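Local structure of 3-guanidinopropionase (Pseudomonas aeruginosa, 3NIQ) at residues L130-F133 and R134-R138; E212-E216 and L217-A221. The protein catalyses the manganese-dependent hydrolysis of 3-guanidinopropanoate to beta-alanine and urea. All blocks are in the same frame, centred on the assembly; numbering follows the deposited sequence.

Overall arrangement
Both contacts are local, each within one helix and its immediate continuation. Interaction 1 comes first along the chain and lies on helix 129-136 and the turn that ends it, between strands 118-123 and 142-147 of the parallel eight-stranded sheet of the arginase fold. Interaction 2 spans a kink in helix 211-230, directly after strand 207-210, at one edge of the sheet within the chain. Their centres are about 31 Å apart and their nearest atoms about 20 Å, so the two do not touch. Interaction 1 is buried, with the side chain of Phe133 about 11 Å from a bound manganese ion. Interaction 2 is nearer the surface, and Glu212 there forms a salt bridge to Arg270 of a second subunit of the homohexamer.

Interaction 1. Residues L130-F133 and R134-R138; sequences LPIF and RALGR
Arg134 lies across Leu130, one turn earlier in the short helix 129-136, and this pair gives the contact its side-chain character. The arginine's aliphatic part is extended from CG to NE, and the two side chains cross at a slant. Leu130 CD2 sits over one face of the guanidinium, offset toward its rim, 3.9 Å from Arg134 NH2. Leu130 has CG anti to its own backbone N (chi1 179°), which brings the branched end up to the guanidinium; CG and CD1 both come near NE. The backbones of the same two residues are joined by Arg134 N to Leu130 O at 2.9 Å.

Phe133 contributes mainly through its backbone: its O accepts from Gly137 N at 2.7 Å, where the chain leaves helical geometry. Its ring meets Tyr236 edge-to-face and packs on Leu142 and Met144 of strand 142-147. On another side of the helix, Ile132 and Leu136 lie side by side, with Ile132 CG2 4.1 Å from Leu136 CG. The O of Ile132 takes Leu136 N at 2.8 Å and, more weakly, Ala135 N at 3.0 Å.

The polar end of Arg134 is settled outside the helix turn, by a salt bridge from NE to Glu175 and a weak hydrogen bond from NH2 to Tyr163. With Leu130 over one guanidinium face and these partners at NE and NH2, the charged group is restrained in its rotation, and the carboxylate of Glu175 would be expected to offset its charge beside the apolar leucine.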
ATOM      1  N   LEU A 130      29.739 -10.167  -9.198  1.00 18.13           N
ATOM      2  CA  LEU A 130      30.667 -10.914 -10.049  1.00 19.22           C
ATOM      3  C   LEU A 130      31.469 -10.058 -11.047  1.00 19.29           C
ATOM      4  O   LEU A 130      32.694 -10.072 -10.996  1.00 17.66           O
ATOM      5  CB  LEU A 130      29.969 -12.063 -10.785  1.00 19.45           C
ATOM      6  CG  LEU A 130      30.864 -12.893 -11.719  1.00 20.60           C
ATOM      7  CD1 LEU A 130      32.057 -13.447 -10.978  1.00 19.35           C
ATOM      8  CD2 LEU A 130      30.053 -14.023 -12.371  1.00 17.87           C
ATOM      9  N   PRO A 131      30.793  -9.328 -11.968  1.00 19.66           N
ATOM     10  CA  PRO A 131      31.586  -8.501 -12.889  1.00 19.90           C
ATOM     11  C   PRO A 131      32.448  -7.449 -12.188  1.00 19.97           C
ATOM     12  O   PRO A 131      33.553  -7.157 -12.633  1.00 21.34           O
ATOM     13  CB  PRO A 131      30.525  -7.864 -13.808  1.00 20.14           C
ATOM     14  CG  PRO A 131      29.213  -8.001 -13.023  1.00 20.93           C
ATOM     15  CD  PRO A 131      29.359  -9.299 -12.306  1.00 20.09           C
ATOM     16  N   ILE A 132      31.972  -6.903 -11.077  1.00 19.32           N
ATOM     17  CA  ILE A 132      32.796  -6.043 -10.228  1.00 17.83           C
ATOM     18  C   ILE A 132      34.092  -6.758  -9.782  1.00 19.19           C
ATOM     19  O   ILE A 132      35.203  -6.215  -9.936  1.00 19.39           O
ATOM     20  CB  ILE A 132      31.972  -5.557  -8.983  1.00 17.75           C
ATOM     21  CG1 ILE A 132      30.774  -4.725  -9.436  1.00 17.90           C
ATOM     22  CG2 ILE A 132      32.865  -4.737  -8.006  1.00 16.83           C
ATOM     23  CD1 ILE A 132      29.887  -4.112  -8.258  1.00 14.08           C
ATOM     24  N   PHE A 133      33.960  -7.975  -9.248  1.00 18.50           N
ATOM     25  CA  PHE A 133      35.129  -8.743  -8.811  1.00 18.81           C
ATOM     26  C   PHE A 133      36.043  -9.094  -9.996  1.00 19.09           C
ATOM     27  O   PHE A 133      37.265  -9.138  -9.848  1.00 19.02           O
ATOM     28  CB  PHE A 133      34.708 -10.026  -8.080  1.00 17.71           C
ATOM     29  CG  PHE A 133      34.331  -9.824  -6.633  1.00 20.25           C
ATOM     30  CD1 PHE A 133      34.025  -8.566  -6.139  1.00 18.62           C
ATOM     31  CD2 PHE A 133      34.280 -10.915  -5.760  1.00 22.10           C
ATOM     32  CE1 PHE A 133      33.689  -8.380  -4.814  1.00 23.36           C
ATOM     33  CE2 PHE A 133      33.932 -10.743  -4.412  1.00 23.53           C
ATOM     34  CZ  PHE A 133      33.635  -9.470  -3.938  1.00 24.85           C
ATOM     35  N   ARG A 134      35.452  -9.330 -11.162  1.00 18.90           N
ATOM     36  CA  ARG A 134      36.234  -9.557 -12.379  1.00 19.94           C
ATOM     37  C   ARG A 134      37.148  -8.381 -12.681  1.00 19.57           C
ATOM     38  O   ARG A 134      38.290  -8.579 -13.108  1.00 19.42           O
ATOM     39  CB  ARG A 134      35.335  -9.882 -13.569  1.00 19.29           C
ATOM     40  CG  ARG A 134      34.889 -11.351 -13.563  1.00 21.28           C
ATOM     41  CD  ARG A 134      33.845 -11.633 -14.634  1.00 22.20           C
ATOM     42  NE  ARG A 134      33.435 -13.032 -14.631  1.00 20.92           N
ATOM     43  CZ  ARG A 134      32.587 -13.561 -15.514  1.00 23.61           C
ATOM     44  NH1 ARG A 134      32.020 -12.800 -16.444  1.00 23.86           N
ATOM     45  NH2 ARG A 134      32.279 -14.845 -15.446  1.00 22.87           N
ATOM     46  N   ALA A 135      36.680  -7.166 -12.413  1.00 18.01           N
ATOM     47  CA  ALA A 135      37.541  -5.988 -12.558  1.00 18.44           C
ATOM     48  C   ALA A 135      38.516  -5.809 -11.410  1.00 19.76           C
ATOM     49  O   ALA A 135      39.715  -5.593 -11.641  1.00 20.89           O
ATOM     50  CB  ALA A 135      36.711  -4.698 -12.740  1.00 18.19           C
ATOM     51  N   LEU A 136      38.011  -5.878 -10.177  1.00 19.93           N
ATOM     52  CA  LEU A 136      38.809  -5.511  -8.998  1.00 20.87           C
ATOM     53  C   LEU A 136      39.758  -6.599  -8.552  1.00 20.63           C
ATOM     54  O   LEU A 136      40.696  -6.321  -7.810  1.00 20.69           O
ATOM     55  CB  LEU A 136      37.928  -5.122  -7.784  1.00 19.79           C
ATOM     56  CG  LEU A 136      36.855  -4.032  -7.872  1.00 23.78           C
ATOM     57  CD1 LEU A 136      36.429  -3.513  -6.475  1.00 21.69           C
ATOM     58  CD2 LEU A 136      37.272  -2.900  -8.768  1.00 24.10           C
ATOM     59  N   GLY A 137      39.467  -7.843  -8.928  1.00 21.49           N
ATOM     60  CA  GLY A 137      40.272  -8.983  -8.466  1.00 23.82           C
ATOM     61  C   GLY A 137      41.146  -9.542  -9.581  1.00 26.48           C
ATOM     62  O   GLY A 137      41.687 -10.632  -9.459  1.00 27.68           O
ATOM     63  N   ARG A 138      41.278  -8.778 -10.661  1.00 28.60           N
ATOM     64  CA  ARG A 138      41.934  -9.234 -11.889  1.00 30.89           C
ATOM     65  C   ARG A 138      43.450  -9.451 -11.705  1.00 31.71           C
ATOM     66  O   ARG A 138      43.993 -10.438 -12.205  1.00 32.50           O
ATOM     67  CB  ARG A 138      41.638  -8.271 -13.059  1.00 31.36           C
ATOM     68  CG  ARG A 138      42.164  -8.748 -14.430  1.00 33.41           C
ATOM     69  CD  ARG A 138      41.622  -7.922 -15.597  1.00 37.11           C
ATOM     70  NE  ARG A 138      42.029  -6.511 -15.575  1.00 39.25           N
ATOM     71  CZ  ARG A 138      42.715  -5.893 -16.545  1.00 44.35           C
ATOM     72  NH1 ARG A 138      43.096  -6.545 -17.646  1.00 43.34           N
ATOM     73  NH2 ARG A 138      43.014  -4.601 -16.422  1.00 46.19           N
TER

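Interaction 2. Residues E212-E216 and L217-A221; sequences EEFVE and LGVEA
Helix 211-230, which follows strand 207-210 at one edge of the arginase-fold sheet within the chain, is kinked at Gly218, and this contact spans the kink. Before it the helical bonding is regular: Leu217 N donates to Glu213 O at 2.8 Å and Gly218 N to Phe214 O at 2.9 Å. Then Gly218 takes a positive phi of 76°, and neither Val219 N nor Glu220 N bonds back to the preceding turn. The short axes on the two sides consequently diverge by 66°.

One side-chain contact crosses the bend. Phe214 and Val219 run alongside each other, and the valine's CG2 comes to the edge of the ring, near its plane, 4.0 Å from Phe214 CE1. Both also pack on Leu268 of helix 262-270. Before the bend, on the regular part of the helix, Glu213 and Leu217 lie side by side, with Glu213 CG 3.8 Å from Leu217 CD1. CG of Glu213 is anti to the backbone N (chi1 -176°) and the chain is extended beyond it, carrying the carboxylate to a salt bridge with Arg207.

The arrangement is that of a helix broken by a glycine, with i to i+4 bonds up to the break and an aromatic-aliphatic contact across it.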
ATOM      1  N   GLU A 212      22.177 -18.552  13.384  1.00 22.59           N
ATOM      2  CA  GLU A 212      22.170 -19.185  14.711  1.00 23.47           C
ATOM      3  C   GLU A 212      23.466 -18.903  15.447  1.00 23.59           C
ATOM      4  O   GLU A 212      23.448 -18.550  16.625  1.00 23.82           O
ATOM      5  CB  GLU A 212      21.942 -20.700  14.603  1.00 23.75           C
ATOM      6  CG  GLU A 212      20.545 -21.116  14.129  1.00 25.72           C
ATOM      7  CD  GLU A 212      20.259 -20.794  12.647  1.00 28.53           C
ATOM      8  OE1 GLU A 212      21.193 -20.820  11.805  1.00 28.70           O
ATOM      9  OE2 GLU A 212      19.083 -20.516  12.329  1.00 30.15           O
ATOM     10  N   GLU A 213      24.587 -19.017  14.740  1.00 23.60           N
ATOM     11  CA  GLU A 213      25.909 -18.801  15.365  1.00 24.83           C
ATOM     12  C   GLU A 213      26.166 -17.318  15.647  1.00 24.86           C
ATOM     13  O   GLU A 213      26.782 -16.961  16.661  1.00 26.06           O
ATOM     14  CB  GLU A 213      27.041 -19.401  14.511  1.00 24.66           C
ATOM     15  CG  GLU A 213      28.427 -19.266  15.188  1.00 25.26           C
ATOM     16  CD  GLU A 213      29.578 -19.828  14.367  1.00 26.22           C
ATOM     17  OE1 GLU A 213      29.421 -20.078  13.140  1.00 24.92           O
ATOM     18  OE2 GLU A 213      30.650 -20.028  14.961  1.00 26.31           O
ATOM     19  N   PHE A 214      25.652 -16.452  14.774  1.00 23.67           N
ATOM     20  CA  PHE A 214      25.679 -15.023  15.024  1.00 22.77           C
ATOM     21  C   PHE A 214      24.959 -14.672  16.317  1.00 23.49           C
ATOM     22  O   PHE A 214      25.436 -13.846  17.101  1.00 22.78           O
ATOM     23  CB  PHE A 214      25.040 -14.244  13.871  1.00 23.02           C
ATOM     24  CG  PHE A 214      24.749 -12.801  14.209  1.00 23.84           C
ATOM     25  CD1 PHE A 214      25.771 -11.960  14.632  1.00 23.50           C
ATOM     26  CD2 PHE A 214      23.446 -12.290  14.129  1.00 24.85           C
ATOM     27  CE1 PHE A 214      25.528 -10.628  14.951  1.00 22.69           C
ATOM     28  CE2 PHE A 214      23.190 -10.941  14.441  1.00 24.40           C
ATOM     29  CZ  PHE A 214      24.231 -10.111  14.854  1.00 22.19           C
ATOM     30  N   VAL A 215      23.815 -15.301  16.537  1.00 24.15           N
ATOM     31  CA  VAL A 215      23.068 -15.118  17.789  1.00 26.70           C
ATOM     32  C   VAL A 215      23.838 -15.661  19.019  1.00 26.60           C
ATOM     33  O   VAL A 215      23.938 -14.987  20.045  1.00 28.40           O
ATOM     34  CB  VAL A 215      21.636 -15.727  17.681  1.00 26.72           C
ATOM     35  CG1 VAL A 215      20.978 -15.871  19.069  1.00 28.55           C
ATOM     36  CG2 VAL A 215      20.762 -14.856  16.752  1.00 28.21           C
ATOM     37  N   GLU A 216      24.393 -16.856  18.903  1.00 27.38           N
ATOM     38  CA  GLU A 216      25.210 -17.442  19.997  1.00 29.17           C
ATOM     39  C   GLU A 216      26.444 -16.602  20.356  1.00 28.80           C
ATOM     40  O   GLU A 216      26.765 -16.443  21.535  1.00 29.75           O
ATOM     41  CB  GLU A 216      25.654 -18.864  19.650  1.00 29.75           C
ATOM     42  CG  GLU A 216      24.538 -19.902  19.684  1.00 34.56           C
ATOM     43  CD  GLU A 216      24.876 -21.166  18.902  1.00 40.02           C
ATOM     44  OE1 GLU A 216      25.836 -21.155  18.096  1.00 44.48           O
ATOM     45  OE2 GLU A 216      24.180 -22.182  19.089  1.00 43.34           O
ATOM     46  N   LEU A 217      27.122 -16.062  19.342  1.00 27.77           N
ATOM     47  CA  LEU A 217      28.323 -15.223  19.550  1.00 27.02           C
ATOM     48  C   LEU A 217      28.053 -13.793  20.007  1.00 27.46           C
ATOM     49  O   LEU A 217      28.838 -13.211  20.778  1.00 27.35           O
ATOM     50  CB  LEU A 217      29.181 -15.180  18.272  1.00 25.86           C
ATOM     51  CG  LEU A 217      29.864 -16.476  17.848  1.00 25.27           C
ATOM     52  CD1 LEU A 217      30.452 -16.340  16.444  1.00 24.79           C
ATOM     53  CD2 LEU A 217      30.976 -16.903  18.855  1.00 28.66           C
ATOM     54  N   GLY A 218      26.958 -13.209  19.523  1.00 27.06           N
ATOM     55  CA  GLY A 218      26.738 -11.783  19.709  1.00 25.86           C
ATOM     56  C   GLY A 218      27.626 -10.987  18.753  1.00 26.15           C
ATOM     57  O   GLY A 218      28.544 -11.533  18.117  1.00 25.07           O
ATOM     58  N   VAL A 219      27.354  -9.691  18.674  1.00 26.30           N
ATOM     59  CA  VAL A 219      27.987  -8.783  17.710  1.00 26.48           C
ATOM     60  C   VAL A 219      29.504  -8.688  17.871  1.00 26.85           C
ATOM     61  O   VAL A 219      30.248  -8.859  16.906  1.00 25.54           O
ATOM     62  CB  VAL A 219      27.351  -7.361  17.808  1.00 26.26           C
ATOM     63  CG1 VAL A 219      28.175  -6.314  17.038  1.00 26.94           C
ATOM     64  CG2 VAL A 219      25.909  -7.393  17.284  1.00 26.60           C
ATOM     65  N   GLU A 220      29.956  -8.415  19.093  1.00 26.01           N
ATOM     66  CA  GLU A 220      31.378  -8.253  19.364  1.00 27.44           C
ATOM     67  C   GLU A 220      32.238  -9.447  18.933  1.00 26.89           C
ATOM     68  O   GLU A 220      33.276  -9.269  18.308  1.00 27.53           O
ATOM     69  CB  GLU A 220      31.612  -7.912  20.847  1.00 28.46           C
ATOM     70  CG  GLU A 220      33.090  -7.937  21.269  1.00 33.96           C
ATOM     71  CD  GLU A 220      33.349  -7.214  22.598  1.00 41.36           C
ATOM     72  OE1 GLU A 220      32.595  -6.273  22.937  1.00 45.24           O
ATOM     73  OE2 GLU A 220      34.320  -7.575  23.295  1.00 44.06           O
ATOM     74  N   ALA A 221      31.818 -10.655  19.284  1.00 26.81           N
ATOM     75  CA  ALA A 221      32.590 -11.836  18.957  1.00 25.79           C
ATOM     76  C   ALA A 221      32.496 -12.173  17.464  1.00 25.37           C
ATOM     77  O   ALA A 221      33.471 -12.639  16.852  1.00 24.57           O
ATOM     78  CB  ALA A 221      32.140 -13.012  19.830  1.00 25.70           C
TER